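Local coordinates for protein PreproPTTH (Bombyx mori, PDB 5AOQ) that acts as the prothoracicotropic neurohormone of the silkworm, a cystine-knot peptide that binds the receptor tyrosine kinase Torso and probably times metamorphosis, at residues 35-40 with 92-96; 60-66 with 84-90. The protein carries 1 engineered substitution. One frame throughout, in Å; residues are numbered along the deposited sequence. Where two conformers were deposited one is given.

Interaction 1: residues 35-40 with 92-96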
loop_
_atom_site.group_PDB
_atom_site.type_symbol
_atom_site.label_atom_id
_atom_site.label_comp_id
_atom_site.label_asym_id
_atom_site.label_seq_id
_atom_site.Cartn_x
_atom_site.Cartn_y
_atom_site.Cartn_z
ATOM N N ILE D 35 -1.793 -1.974 -11.817
ATOM C CA ILE D 35 -2.884 -1.006 -11.739
ATOM C C ILE D 35 -3.825 -1.160 -12.928
ATOM O O ILE D 35 -3.384 -1.347 -14.062
ATOM C CB ILE D 35 -2.344 0.448 -11.680
ATOM C CG1 ILE D 35 -2.166 0.906 -10.234
ATOM C CG2 ILE D 35 -3.280 1.431 -12.389
ATOM C CD1 ILE D 35 -1.388 -0.052 -9.363
ATOM N N GLU D 36 -5.123 -1.074 -12.653
ATOM C CA GLU D 36 -6.146 -1.166 -13.687
ATOM C C GLU D 36 -6.406 0.203 -14.310
ATOM O O GLU D 36 -6.744 1.156 -13.607
ATOM C CB GLU D 36 -7.439 -1.744 -13.105
ATOM C CG GLU D 36 -8.575 -1.882 -14.107
ATOM C CD GLU D 36 -9.813 -2.511 -13.498
ATOM O OE1 GLU D 36 -9.710 -3.097 -12.401
ATOM O OE2 GLU D 36 -10.894 -2.417 -14.117
ATOM N N THR D 37 -6.243 0.292 -15.628
ATOM C CA THR D 37 -6.450 1.543 -16.355
ATOM C C THR D 37 -7.497 1.371 -17.453
ATOM O O THR D 37 -7.335 0.541 -18.345
ATOM C CB THR D 37 -5.135 2.046 -16.988
ATOM O OG1 THR D 37 -4.139 2.196 -15.969
ATOM C CG2 THR D 37 -5.342 3.382 -17.692
ATOM N N ARG D 38 -8.561 2.170 -17.386
ATOM C CA ARG D 38 -9.647 2.106 -18.363
ATOM C C ARG D 38 -9.609 3.310 -19.298
ATOM O O ARG D 38 -10.170 4.361 -18.989
ATOM C CB ARG D 38 -11.000 2.039 -17.651
ATOM C CG ARG D 38 -11.153 0.841 -16.729
ATOM C CD ARG D 38 -12.399 0.952 -15.870
ATOM N NE ARG D 38 -12.531 -0.170 -14.947
ATOM C CZ ARG D 38 -13.469 -0.266 -14.010
ATOM N NH1 ARG D 38 -14.369 0.699 -13.862
ATOM N NH2 ARG D 38 -13.506 -1.325 -13.215
ATOM N N ASN D 39 -8.963 3.146 -20.449
ATOM C CA ASN D 39 -8.825 4.235 -21.412
ATOM C C ASN D 39 -9.996 4.261 -22.388
ATOM O O ASN D 39 -10.917 3.454 -22.280
ATOM C CB ASN D 39 -7.508 4.105 -22.178
ATOM C CG ASN D 39 -6.304 4.061 -21.260
ATOM O OD1 ASN D 39 -5.562 3.078 -21.237
ATOM N ND2 ASN D 39 -6.103 5.129 -20.496
ATOM N N CYS D 40 -9.956 5.195 -23.333
ATOM C CA CYS D 40 -10.983 5.294 -24.366
ATOM C C CYS D 40 -10.528 4.595 -25.641
ATOM O O CYS D 40 -9.935 5.217 -26.523
ATOM C CB CYS D 40 -11.313 6.756 -24.664
ATOM S SG CYS D 40 -12.091 7.666 -23.304
ATOM N N VAL D 92 -5.363 8.224 -12.799
ATOM C CA VAL D 92 -5.450 7.219 -13.851
ATOM C C VAL D 92 -6.843 7.215 -14.473
ATOM O O VAL D 92 -7.836 7.501 -13.802
ATOM C CB VAL D 92 -5.109 5.810 -13.303
ATOM C CG1 VAL D 92 -6.115 5.383 -12.236
ATOM C CG2 VAL D 92 -5.045 4.789 -14.431
ATOM N N SER D 93 -6.907 6.896 -15.762
ATOM C CA SER D 93 -8.183 6.760 -16.448
ATOM C C SER D 93 -8.969 5.608 -15.843
ATOM O O SER D 93 -8.439 4.511 -15.676
ATOM C CB SER D 93 -7.977 6.529 -17.944
ATOM O OG SER D 93 -9.221 6.443 -18.619
ATOM N N VAL D 94 -10.232 5.865 -15.517
ATOM C CA VAL D 94 -11.064 4.872 -14.849
ATOM C C VAL D 94 -12.446 4.780 -15.503
ATOM O O VAL D 94 -13.290 3.983 -15.093
ATOM C CB VAL D 94 -11.203 5.204 -13.345
ATOM C CG1 VAL D 94 -12.218 6.327 -13.114
ATOM C CG2 VAL D 94 -11.576 3.961 -12.562
ATOM N N ALA D 95 -12.672 5.600 -16.524
ATOM C CA ALA D 95 -13.913 5.553 -17.286
ATOM C C ALA D 95 -13.766 6.406 -18.535
ATOM O O ALA D 95 -12.875 7.253 -18.610
ATOM C CB ALA D 95 -15.087 6.038 -16.442
ATOM N N CYS D 96 -14.632 6.169 -19.517
ATOM C CA CYS D 96 -14.677 6.993 -20.718
ATOM C C CYS D 96 -16.054 7.641 -20.828
ATOM O O CYS D 96 -17.064 6.946 -20.950
ATOM C CB CYS D 96 -14.364 6.166 -21.966
ATOM S SG CYS D 96 -14.060 7.174 -23.436
#
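The polar heart of this contact is a pair of hydrogen bonds between Arg38 and Ser93. The backbone N of Arg38 donates to O of Ser93 at 2.9 Å and an angle of 160°, and OG of Ser93 returns a very short bond of 2.3 Å to O of Arg38, a distance suggesting strain or coordinate error. Regular pairing stops there: strands 35-39 and 92-96 approach to 4.5 Å but cross at 47°, so they do not form a ladder, and each keeps its own antiparallel partner, 20-24 for the first and 55-65 for the second.

Further along both strands, Cys40 and Cys96 join SG to SG at 2.0 Å with chi3 of 111°, although Cys40 is poorly ordered. The side chain of Arg38 runs past the second strand, its CD 3.3 Å from O of Val94, while its NE and NH2 grip OE2 of Glu36 at 2.9 and 3.0 Å in a salt bridge within the strand. NH2 also bonds to O of Leu58 of the second hormone subunit, and Tyr59 of that subunit bonds through OH to O of Glu36.

The apolar packing is thin: CG2 of Val92 lies 4.3 Å from CG2 of Ile35 and 3.1 Å from OG1 of Thr37, and CG2 of Thr37 is 4.1 Å from CB of Ser93. One backbone bond, one side-chain bond and a disulfide join the two hairpins here, consistent with a cystine-knot hormone, and the nearby Glu36-Arg38 pair ties this join to the dimer interface.

Interaction 2: residues 60-66 with 84-90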
loop_
_atom_site.group_PDB
_atom_site.type_symbol
_atom_site.label_atom_id
_atom_site.label_comp_id
_atom_site.label_asym_id
_atom_site.label_seq_id
_atom_site.Cartn_x
_atom_site.Cartn_y
_atom_site.Cartn_z
ATOM N N SER D 60 -7.604 9.727 -8.933
ATOM C CA SER D 60 -6.348 9.701 -8.189
ATOM C C SER D 60 -6.295 8.551 -7.190
ATOM O O SER D 60 -7.151 8.442 -6.312
ATOM C CB SER D 60 -6.136 11.027 -7.453
ATOM O OG SER D 60 -5.931 12.092 -8.364
ATOM N N ILE D 61 -5.283 7.700 -7.337
ATOM C CA ILE D 61 -5.028 6.619 -6.388
ATOM C C ILE D 61 -3.671 6.836 -5.724
ATOM O O ILE D 61 -2.817 7.543 -6.261
ATOM C CB ILE D 61 -5.061 5.233 -7.063
ATOM C CG1 ILE D 61 -4.082 5.184 -8.239
ATOM C CG2 ILE D 61 -6.475 4.914 -7.531
ATOM C CD1 ILE D 61 -3.887 3.800 -8.821
ATOM N N THR D 62 -3.481 6.225 -4.558
ATOM C CA THR D 62 -2.249 6.393 -3.793
ATOM C C THR D 62 -1.301 5.209 -3.982
ATOM O O THR D 62 -1.708 4.053 -3.865
ATOM C CB THR D 62 -2.550 6.559 -2.291
ATOM O OG1 THR D 62 -3.513 7.602 -2.104
ATOM C CG2 THR D 62 -1.285 6.898 -1.524
ATOM N N ILE D 63 -0.039 5.515 -4.277
ATOM C CA ILE D 63 1.007 4.499 -4.404
ATOM C C ILE D 63 2.165 4.808 -3.455
ATOM O O ILE D 63 2.461 5.973 -3.192
ATOM C CB ILE D 63 1.529 4.400 -5.859
ATOM C CG1 ILE D 63 0.465 3.777 -6.760
ATOM C CG2 ILE D 63 2.813 3.574 -5.939
ATOM C CD1 ILE D 63 -0.384 4.788 -7.474
ATOM N N LEU D 64 2.816 3.759 -2.956
ATOM C CA LEU D 64 3.929 3.906 -2.020
ATOM C C LEU D 64 5.273 3.677 -2.710
ATOM O O LEU D 64 5.415 2.756 -3.514
ATOM C CB LEU D 64 3.775 2.928 -0.853
ATOM C CG LEU D 64 2.516 3.062 0.009
ATOM C CD1 LEU D 64 2.513 2.022 1.116
ATOM C CD2 LEU D 64 2.398 4.455 0.596
ATOM N N LYS D 65 6.254 4.521 -2.388
ATOM C CA LYS D 65 7.596 4.418 -2.966
ATOM C C LYS D 65 8.573 3.748 -1.995
ATOM O O LYS D 65 8.282 3.620 -0.807
ATOM C CB LYS D 65 8.112 5.803 -3.364
ATOM C CG LYS D 65 7.204 6.554 -4.334
ATOM C CD LYS D 65 7.184 5.921 -5.724
ATOM C CE LYS D 65 8.464 6.212 -6.496
ATOM N NZ LYS D 65 8.412 5.683 -7.888
ATOM N N ARG D 66 9.736 3.343 -2.505
ATOM C CA ARG D 66 10.674 2.506 -1.753
ATOM C C ARG D 66 11.929 3.252 -1.276
ATOM O O ARG D 66 11.998 4.480 -1.336
ATOM C CB ARG D 66 11.071 1.298 -2.614
ATOM C CG ARG D 66 10.117 0.124 -2.497
ATOM C CD ARG D 66 10.577 -1.049 -3.346
ATOM N NE ARG D 66 11.825 -1.636 -2.860
ATOM C CZ ARG D 66 11.902 -2.618 -1.965
ATOM N NH1 ARG D 66 10.802 -3.140 -1.436
ATOM N NH2 ARG D 66 13.089 -3.082 -1.594
ATOM N N ARG D 84 11.428 5.464 5.048
ATOM C CA ARG D 84 11.623 4.344 4.132
ATOM C C ARG D 84 10.586 4.357 3.008
ATOM O O ARG D 84 10.872 3.949 1.881
ATOM C CB ARG D 84 11.547 3.020 4.901
ATOM C CG ARG D 84 12.471 2.947 6.115
ATOM C CD ARG D 84 11.849 2.161 7.263
ATOM N NE ARG D 84 11.882 0.717 7.041
ATOM C CZ ARG D 84 11.449 -0.184 7.919
ATOM N NH1 ARG D 84 10.945 0.203 9.083
ATOM N NH2 ARG D 84 11.521 -1.476 7.632
ATOM N N TRP D 85 9.381 4.829 3.327
ATOM C CA TRP D 85 8.268 4.861 2.377
ATOM C C TRP D 85 7.672 6.257 2.209
ATOM O O TRP D 85 7.774 7.102 3.097
ATOM C CB TRP D 85 7.167 3.895 2.823
ATOM C CG TRP D 85 7.601 2.464 2.913
ATOM C CD1 TRP D 85 8.229 1.861 3.963
ATOM C CD2 TRP D 85 7.427 1.450 1.916
ATOM N NE1 TRP D 85 8.461 0.538 3.681
ATOM C CE2 TRP D 85 7.979 0.260 2.428
ATOM C CE3 TRP D 85 6.861 1.435 0.638
ATOM C CZ2 TRP D 85 7.981 -0.933 1.709
ATOM C CZ3 TRP D 85 6.865 0.250 -0.076
ATOM C CH2 TRP D 85 7.420 -0.917 0.462
ATOM N N VAL D 86 7.046 6.478 1.056
ATOM C CA VAL D 86 6.316 7.711 0.774
ATOM C C VAL D 86 5.110 7.446 -0.112
ATOM O O VAL D 86 5.219 6.794 -1.151
ATOM C CB VAL D 86 7.206 8.774 0.093
ATOM C CG1 VAL D 86 6.378 9.957 -0.420
ATOM C CG2 VAL D 86 8.279 9.250 1.039
ATOM N N ALA D 87 3.963 7.971 0.310
ATOM C CA ALA D 87 2.724 7.842 -0.444
ATOM C C ALA D 87 2.569 9.017 -1.397
ATOM O O ALA D 87 2.733 10.172 -1.005
ATOM C CB ALA D 87 1.535 7.763 0.496
ATOM N N GLU D 88 2.251 8.711 -2.651
ATOM C CA GLU D 88 2.051 9.735 -3.665
ATOM C C GLU D 88 0.783 9.455 -4.456
ATOM O O GLU D 88 0.404 8.300 -4.666
ATOM C CB GLU D 88 3.258 9.817 -4.602
ATOM C CG GLU D 88 3.538 8.546 -5.390
ATOM C CD GLU D 88 4.659 8.726 -6.396
ATOM O OE1 GLU D 88 5.835 8.778 -5.976
ATOM O OE2 GLU D 88 4.365 8.817 -7.606
ATOM N N SER D 89 0.135 10.531 -4.889
ATOM C CA SER D 89 -1.083 10.437 -5.680
ATOM C C SER D 89 -0.764 10.052 -7.117
ATOM O O SER D 89 0.303 10.378 -7.638
ATOM C CB SER D 89 -1.843 11.765 -5.647
ATOM O OG SER D 89 -2.994 11.711 -6.471
ATOM N N HIS D 90 -1.700 9.350 -7.746
ATOM C CA HIS D 90 -1.527 8.871 -9.109
ATOM C C HIS D 90 -2.856 8.905 -9.857
ATOM O O HIS D 90 -3.696 8.023 -9.671
ATOM C CB HIS D 90 -0.956 7.453 -9.102
ATOM C CG HIS D 90 -0.445 6.997 -10.433
ATOM N ND1 HIS D 90 0.458 7.727 -11.174
ATOM C CD2 HIS D 90 -0.708 5.881 -11.154
ATOM C CE1 HIS D 90 0.727 7.083 -12.295
ATOM N NE2 HIS D 90 0.034 5.959 -12.307
#
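A two-stranded antiparallel ladder joins residues 60-66 to 84-90, towards the end of the long hairpin made by strands 55-65 and 86-97, its centre about 13 Å from the centre of the chain. Ile61 with His90 and Ile63 with Glu88 are hydrogen-bonded pairs. In the latter, N of Ile63 to O of Glu88 and N of Glu88 to O of Ile63 both measure 2.8 Å; in the former, N of Ile61 reaches O of His90 at 2.8 Å, whereas the return from N of His90 to O of Ile61, 2.6 Å long, is bent and weak. N of Lys65 adds a bond of 2.8 Å to O of Val86. CA-H...O contacts fill the gaps, such as CA of Ala87 to O of Ile63 at 3.3 Å.

Paired, extended and twisted (149° between strand directions), this is a hairpin arm of the kind cystine-knot growth factors project from their disulfide core, here also used for dimerisation and receptor binding. On the face of Thr62, Leu64, Ala87 and Ser89, CD2 of Leu64 sits 3.4 Å from CB of Ala87, and Leu64 meets Leu64 of the second hormone subunit. Beyond the last pair, Trp85 folds back over the first strand, CE3 3.7 Å from CB of Leu64 and 3.0 Å from O of Lys65; its ring makes a cation-pi contact with Lys82 of the second subunit. On the face bearing Ile61 and Ile63, NE2 of His90 bonds to Glu24, and CG of Lys65 lies 3.1 Å from OE1 of Glu88. NH1 of Arg84 forms a salt bridge with OD1 of Asp29 of Torso.

In the fold
Strand 86-97 serves both contacts: its first half zips to 60-66 in interaction 2, its second half crosses 35-40 in interaction 1, with the centres about 19 Å apart. The 51 residues between the segments of interaction 1 include both segments of interaction 2. The two meet directly where CG1 of Ile35 packs on CD1 of Ile61 at 3.7 Å, so the 20-24/35-39 hairpin rests against the middle of strand 55-65. Both touch the second hormone subunit, interaction 1 about 6 Å from the chain centre (centre to centre) and interaction 2 about 13 Å, where Ser60 and Arg84 also contact Torso.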